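Local coordinates for protein B-agarase (Saccharophagus degradans, PDB 4BQ2) that hydrolyses agarose chains as a family 50 exo-beta-agarase, probably releasing short sugars from chain ends, and carries a calcium-binding beta domain, at residues I76-Y87 against T99-G107. Sequence-based numbering, arbitrary orientation. Where two conformers were deposited one is given.
Sequences IVSVGDHSTQFY and TRSIDIPVG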
ATOM      1  N   ILE A  76      24.462 -11.425  -4.509  1.00 17.70           N
ATOM      2  CA  ILE A  76      23.288 -12.176  -4.990  1.00 18.33           C
ATOM      3  C   ILE A  76      23.055 -11.891  -6.461  1.00 19.26           C
ATOM      4  O   ILE A  76      23.310 -10.757  -6.934  1.00 20.93           O
ATOM      5  CB  ILE A  76      21.989 -11.806  -4.194  1.00 17.09           C
ATOM      6  CG1 ILE A  76      22.285 -11.569  -2.703  1.00 16.65           C
ATOM      7  CG2 ILE A  76      20.885 -12.865  -4.372  1.00 16.41           C
ATOM      8  CD1 ILE A  76      21.064 -11.117  -1.893  1.00 16.28           C
ATOM      9  N   VAL A  77      22.560 -12.889  -7.189  1.00 17.45           N
ATOM     10  CA  VAL A  77      22.096 -12.657  -8.565  1.00 17.99           C
ATOM     11  C   VAL A  77      20.979 -13.647  -8.845  1.00 18.78           C
ATOM     12  O   VAL A  77      20.964 -14.714  -8.241  1.00 16.54           O
ATOM     13  CB  VAL A  77      23.223 -12.873  -9.588  1.00 18.89           C
ATOM     14  CG1 VAL A  77      23.587 -14.354  -9.703  1.00 19.61           C
ATOM     15  CG2 VAL A  77      22.828 -12.322 -10.951  1.00 19.68           C
ATOM     16  N   SER A  78      20.044 -13.299  -9.739  1.00 18.10           N
ATOM     17  CA  SER A  78      18.975 -14.242 -10.144  1.00 18.66           C
ATOM     18  C   SER A  78      19.440 -14.962 -11.406  1.00 19.57           C
ATOM     19  O   SER A  78      20.252 -14.438 -12.138  1.00 18.72           O
ATOM     20  CB  SER A  78      17.646 -13.518 -10.433  1.00 18.70           C
ATOM     21  OG  SER A  78      17.126 -12.970  -9.250  1.00 19.89           O
ATOM     22  N   VAL A  79      18.961 -16.178 -11.627  1.00 20.28           N
ATOM     23  CA  VAL A  79      19.345 -16.921 -12.820  1.00 23.68           C
ATOM     24  C   VAL A  79      18.045 -17.262 -13.504  1.00 25.91           C
ATOM     25  O   VAL A  79      17.033 -17.445 -12.827  1.00 24.56           O
ATOM     26  CB  VAL A  79      20.136 -18.192 -12.450  1.00 24.90           C
ATOM     27  CG1 VAL A  79      20.520 -18.978 -13.693  1.00 29.01           C
ATOM     28  CG2 VAL A  79      21.391 -17.817 -11.661  1.00 25.97           C
ATOM     29  N   GLY A  80      18.060 -17.301 -14.836  1.00 25.99           N
ATOM     30  CA  GLY A  80      16.889 -17.695 -15.596  1.00 27.20           C
ATOM     31  C   GLY A  80      16.104 -16.533 -16.164  1.00 26.11           C
ATOM     32  O   GLY A  80      16.670 -15.523 -16.608  1.00 24.99           O
ATOM     33  N   ASP A  81      14.792 -16.680 -16.145  1.00 24.90           N
ATOM     34  CA  ASP A  81      13.909 -15.766 -16.851  1.00 27.00           C
ATOM     35  C   ASP A  81      13.412 -14.616 -15.967  1.00 25.55           C
ATOM     36  O   ASP A  81      13.010 -13.580 -16.483  1.00 27.67           O
ATOM     37  CB  ASP A  81      12.704 -16.540 -17.434  1.00 29.86           C
ATOM     38  CG  ASP A  81      13.081 -17.442 -18.622  1.00 32.56           C
ATOM     39  OD1 ASP A  81      14.099 -17.178 -19.285  1.00 32.95           O
ATOM     40  OD2 ASP A  81      12.337 -18.412 -18.911  1.00 35.90           O
ATOM     41  N   HIS A  82      13.429 -14.791 -14.648  1.00 21.99           N
ATOM     42  CA  HIS A  82      12.751 -13.836 -13.767  1.00 20.30           C
ATOM     43  C   HIS A  82      13.655 -13.201 -12.736  1.00 20.24           C
ATOM     44  O   HIS A  82      14.541 -13.854 -12.220  1.00 18.85           O
ATOM     45  CB  HIS A  82      11.603 -14.537 -13.074  1.00 20.79           C
ATOM     46  CG  HIS A  82      10.664 -15.176 -14.029  1.00 20.06           C
ATOM     47  ND1 HIS A  82       9.768 -14.448 -14.778  1.00 20.62           N
ATOM     48  CD2 HIS A  82      10.527 -16.461 -14.421  1.00 21.31           C
ATOM     49  CE1 HIS A  82       9.092 -15.264 -15.568  1.00 20.40           C
ATOM     50  NE2 HIS A  82       9.528 -16.490 -15.365  1.00 18.81           N
ATOM     51  N   SER A  83      13.422 -11.914 -12.456  1.00 18.47           N
ATOM     52  CA  SER A  83      14.053 -11.257 -11.327  1.00 18.02           C
ATOM     53  C   SER A  83      13.376 -11.797 -10.083  1.00 17.59           C
ATOM     54  O   SER A  83      12.302 -12.409 -10.173  1.00 17.54           O
ATOM     55  CB  SER A  83      13.911  -9.725 -11.391  1.00 18.48           C
ATOM     56  OG  SER A  83      12.571  -9.336 -11.212  1.00 18.89           O
ATOM     57  N   THR A  84      14.007 -11.560  -8.932  1.00 17.62           N
ATOM     58  CA  THR A  84      13.580 -12.076  -7.647  1.00 17.05           C
ATOM     59  C   THR A  84      13.530 -10.947  -6.639  1.00 16.78           C
ATOM     60  O   THR A  84      14.511 -10.230  -6.471  1.00 18.16           O
ATOM     61  CB  THR A  84      14.624 -13.129  -7.122  1.00 17.01           C
ATOM     62  OG1 THR A  84      14.809 -14.142  -8.101  1.00 16.55           O
ATOM     63  CG2 THR A  84      14.168 -13.748  -5.809  1.00 16.22           C
ATOM     64  N   GLN A  85      12.399 -10.784  -5.959  1.00 16.34           N
ATOM     65  CA  GLN A  85      12.316  -9.846  -4.848  1.00 15.62           C
ATOM     66  C   GLN A  85      12.530 -10.669  -3.568  1.00 16.14           C
ATOM     67  O   GLN A  85      11.701 -11.533  -3.220  1.00 15.53           O
ATOM     68  CB  GLN A  85      10.974  -9.095  -4.808  1.00 14.94           C
ATOM     69  CG  GLN A  85      10.841  -8.248  -3.540  1.00 15.40           C
ATOM     70  CD  GLN A  85       9.544  -7.490  -3.442  1.00 15.14           C
ATOM     71  OE1 GLN A  85       8.656  -7.631  -4.300  1.00 15.85           O
ATOM     72  NE2 GLN A  85       9.381  -6.730  -2.353  1.00 14.81           N
ATOM     73  N   PHE A  86      13.660 -10.434  -2.899  1.00 14.85           N
ATOM     74  CA  PHE A  86      13.947 -11.058  -1.630  1.00 16.18           C
ATOM     75  C   PHE A  86      13.446 -10.192  -0.481  1.00 16.47           C
ATOM     76  O   PHE A  86      13.647  -8.945  -0.478  1.00 17.10           O
ATOM     77  CB  PHE A  86      15.477 -11.233  -1.456  1.00 15.87           C
ATOM     78  CG  PHE A  86      15.959 -12.619  -1.697  1.00 17.21           C
ATOM     79  CD1 PHE A  86      15.118 -13.733  -1.452  1.00 17.27           C
ATOM     80  CD2 PHE A  86      17.266 -12.844  -2.118  1.00 17.74           C
ATOM     81  CE1 PHE A  86      15.591 -15.032  -1.632  1.00 17.94           C
ATOM     82  CE2 PHE A  86      17.741 -14.130  -2.308  1.00 18.11           C
ATOM     83  CZ  PHE A  86      16.895 -15.229  -2.083  1.00 18.22           C
ATOM     84  N   TYR A  87      12.827 -10.854   0.498  1.00 15.56           N
ATOM     85  CA  TYR A  87      12.552 -10.263   1.788  1.00 14.68           C
ATOM     86  C   TYR A  87      13.640 -10.725   2.724  1.00 15.75           C
ATOM     87  O   TYR A  87      13.870 -11.928   2.833  1.00 15.87           O
ATOM     88  CB  TYR A  87      11.185 -10.715   2.294  1.00 16.20           C
ATOM     89  CG  TYR A  87      10.042 -10.096   1.504  1.00 15.48           C
ATOM     90  CD1 TYR A  87       9.562 -10.713   0.363  1.00 16.46           C
ATOM     91  CD2 TYR A  87       9.472  -8.895   1.904  1.00 16.90           C
ATOM     92  CE1 TYR A  87       8.507 -10.154  -0.383  1.00 16.73           C
ATOM     93  CE2 TYR A  87       8.426  -8.317   1.179  1.00 17.49           C
ATOM     94  CZ  TYR A  87       7.956  -8.954   0.039  1.00 17.53           C
ATOM     95  OH  TYR A  87       6.910  -8.377  -0.661  1.00 18.12           O
ATOM     96  N   THR A  99      12.535  -5.957   8.624  1.00 19.90           N
ATOM     97  CA  THR A  99      12.349  -6.471   7.263  1.00 19.44           C
ATOM     98  C   THR A  99      12.882  -5.440   6.273  1.00 19.45           C
ATOM     99  O   THR A  99      12.473  -4.273   6.289  1.00 19.96           O
ATOM    100  CB  THR A  99      10.840  -6.719   6.946  1.00 20.43           C
ATOM    101  OG1 THR A  99      10.277  -7.609   7.913  1.00 21.65           O
ATOM    102  CG2 THR A  99      10.659  -7.342   5.556  1.00 19.78           C
ATOM    103  N   ARG A 100      13.768  -5.882   5.392  1.00 19.15           N
ATOM    104  CA  ARG A 100      14.164  -5.060   4.248  1.00 18.15           C
ATOM    105  C   ARG A 100      13.917  -5.914   3.037  1.00 17.49           C
ATOM    106  O   ARG A 100      13.744  -7.112   3.148  1.00 16.89           O
ATOM    107  CB  ARG A 100      15.646  -4.650   4.326  1.00 19.23           C
ATOM    108  CG  ARG A 100      15.989  -3.683   5.451  1.00 21.00           C
ATOM    109  CD  ARG A 100      17.359  -3.010   5.209  1.00 22.83           C
ATOM    110  NE  ARG A 100      17.656  -2.049   6.276  1.00 22.80           N
ATOM    111  CZ  ARG A 100      17.862  -0.739   6.115  1.00 23.40           C
ATOM    112  NH1 ARG A 100      17.852  -0.176   4.906  1.00 22.68           N
ATOM    113  NH2 ARG A 100      18.108   0.015   7.198  1.00 21.49           N
ATOM    114  N   SER A 101      13.899  -5.297   1.868  1.00 16.55           N
ATOM    115  CA  SER A 101      13.646  -6.045   0.659  1.00 16.19           C
ATOM    116  C   SER A 101      14.252  -5.309  -0.519  1.00 16.20           C
ATOM    117  O   SER A 101      14.470  -4.059  -0.456  1.00 15.49           O
ATOM    118  CB  SER A 101      12.115  -6.224   0.451  1.00 15.10           C
ATOM    119  OG  SER A 101      11.880  -6.983  -0.732  1.00 16.50           O
ATOM    120  N   ILE A 102      14.518  -6.054  -1.593  0.50 16.16           N
ATOM    121  CA  ILE A 102      15.050  -5.456  -2.826  0.50 16.32           C
ATOM    122  C   ILE A 102      14.838  -6.418  -3.992  0.50 16.26           C
ATOM    123  O   ILE A 102      14.592  -7.616  -3.782  0.50 16.97           O
ATOM    124  CB  ILE A 102      16.557  -5.076  -2.658  0.50 16.35           C
ATOM    125  CG1 ILE A 102      17.022  -4.146  -3.773  0.50 16.63           C
ATOM    126  CG2 ILE A 102      17.434  -6.324  -2.568  0.50 16.47           C
ATOM    127  CD1 ILE A 102      16.270  -2.838  -3.779  0.50 16.20           C
ATOM    128  N   ASP A 103      14.912  -5.901  -5.217  1.00 16.05           N
ATOM    129  CA  ASP A 103      14.887  -6.727  -6.426  1.00 15.74           C
ATOM    130  C   ASP A 103      16.281  -7.275  -6.682  1.00 16.32           C
ATOM    131  O   ASP A 103      17.262  -6.562  -6.454  1.00 15.12           O
ATOM    132  CB  ASP A 103      14.532  -5.866  -7.654  1.00 16.18           C
ATOM    133  CG  ASP A 103      15.518  -4.739  -7.879  1.00 17.02           C
ATOM    134  OD1 ASP A 103      15.518  -3.786  -7.057  1.00 16.40           O
ATOM    135  OD2 ASP A 103      16.300  -4.821  -8.877  1.00 16.91           O
ATOM    136  N   ILE A 104      16.346  -8.525  -7.142  1.00 15.93           N
ATOM    137  CA  ILE A 104      17.585  -9.170  -7.561  1.00 16.94           C
ATOM    138  C   ILE A 104      17.468  -9.466  -9.045  1.00 17.17           C
ATOM    139  O   ILE A 104      16.752 -10.399  -9.459  1.00 19.08           O
ATOM    140  CB  ILE A 104      17.883 -10.481  -6.797  1.00 16.16           C
ATOM    141  CG1 ILE A 104      17.649 -10.323  -5.281  1.00 16.28           C
ATOM    142  CG2 ILE A 104      19.274 -10.968  -7.172  1.00 17.19           C
ATOM    143  CD1 ILE A 104      18.520  -9.272  -4.555  1.00 16.27           C
ATOM    144  N   PRO A 105      18.142  -8.650  -9.874  1.00 17.25           N
ATOM    145  CA  PRO A 105      18.077  -8.851 -11.321  1.00 17.21           C
ATOM    146  C   PRO A 105      18.849 -10.080 -11.774  1.00 16.92           C
ATOM    147  O   PRO A 105      19.742 -10.540 -11.065  1.00 17.80           O
ATOM    148  CB  PRO A 105      18.740  -7.570 -11.905  1.00 16.20           C
ATOM    149  CG  PRO A 105      18.677  -6.569 -10.799  1.00 17.71           C
ATOM    150  CD  PRO A 105      18.804  -7.377  -9.524  1.00 16.44           C
ATOM    151  N   VAL A 106      18.464 -10.613 -12.929  1.00 18.96           N
ATOM    152  CA  VAL A 106      19.254 -11.615 -13.662  1.00 21.76           C
ATOM    153  C   VAL A 106      20.410 -10.859 -14.320  1.00 24.49           C
ATOM    154  O   VAL A 106      20.251  -9.695 -14.676  1.00 26.97           O
ATOM    155  CB  VAL A 106      18.397 -12.296 -14.745  1.00 23.35           C
ATOM    156  CG1 VAL A 106      19.193 -13.335 -15.507  1.00 25.71           C
ATOM    157  CG2 VAL A 106      17.193 -12.978 -14.130  1.00 23.30           C
ATOM    158  N   GLY A 107      21.572 -11.476 -14.454  1.00 24.50           N
ATOM    159  CA  GLY A 107      22.684 -10.786 -15.109  1.00 28.56           C
ATOM    160  C   GLY A 107      23.919 -10.817 -14.252  1.00 28.70           C
ATOM    161  O   GLY A 107      24.331 -11.882 -13.829  1.00 30.89           O
TER
HETATM  162  O   HOH W   1      22.159 -14.291 -14.088  1.00 25.29           O
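Thr99 sets its CG2 methyl against the ring edge of Tyr87 near the turn end of an antiparallel beta hairpin, in which strand 97-104 runs beside strand 84-92 within the carbohydrate-binding-module-like domain of the agarase. One face of that ring is overlain, toward its rim, by OG of Ser101. This hydroxyl, placed anti to the backbone N (chi1 -179°), donates to Phe86 O at 2.7 Å from above the carbonyl plane, while Ile102 N approaches the same oxygen within that plane. It also accepts from the extended side chain of Gln85, whose NE2 lies 3.0 Å from Ser101 OG with the hydroxyl in the plane of the amide. Leu667 O and His669 N take the rest of this amide, tying the hairpin to a loop far along the chain. Phe86 N closes the pair with Ile102 O. Asp103, on the same side of the hairpin as Gln85, turns to Arg150 in a salt bridge.

Ile104 occupies the angle between strands 84-92 and 70-79. Its N donates to Thr84 O, its CG2 lies 3.7 Å from Ile76 CG2, the two side chains crossing nearly at right angles, and its CG1 meets Phe86 CD2 obliquely at 4.1 Å. Ile104 O is gripped from opposite faces of its plane by Thr84 N and by Ser78 OG, the latter at 2.6 Å; Thr84 OG1 in turn donates to Ser78 OG, fixing the orientation of that hydroxyl. Past the strand, Pro105 O receives Ser78 N in a nearly straight bond (169°). Val106 then spreads its methyls over the turn, CG1 on Gly80 O and CG2 3.4 Å from His82 O. At Gly107 a water bridges the segments, accepting from Gly107 N and donating to Ser78 O at 2.7 Å.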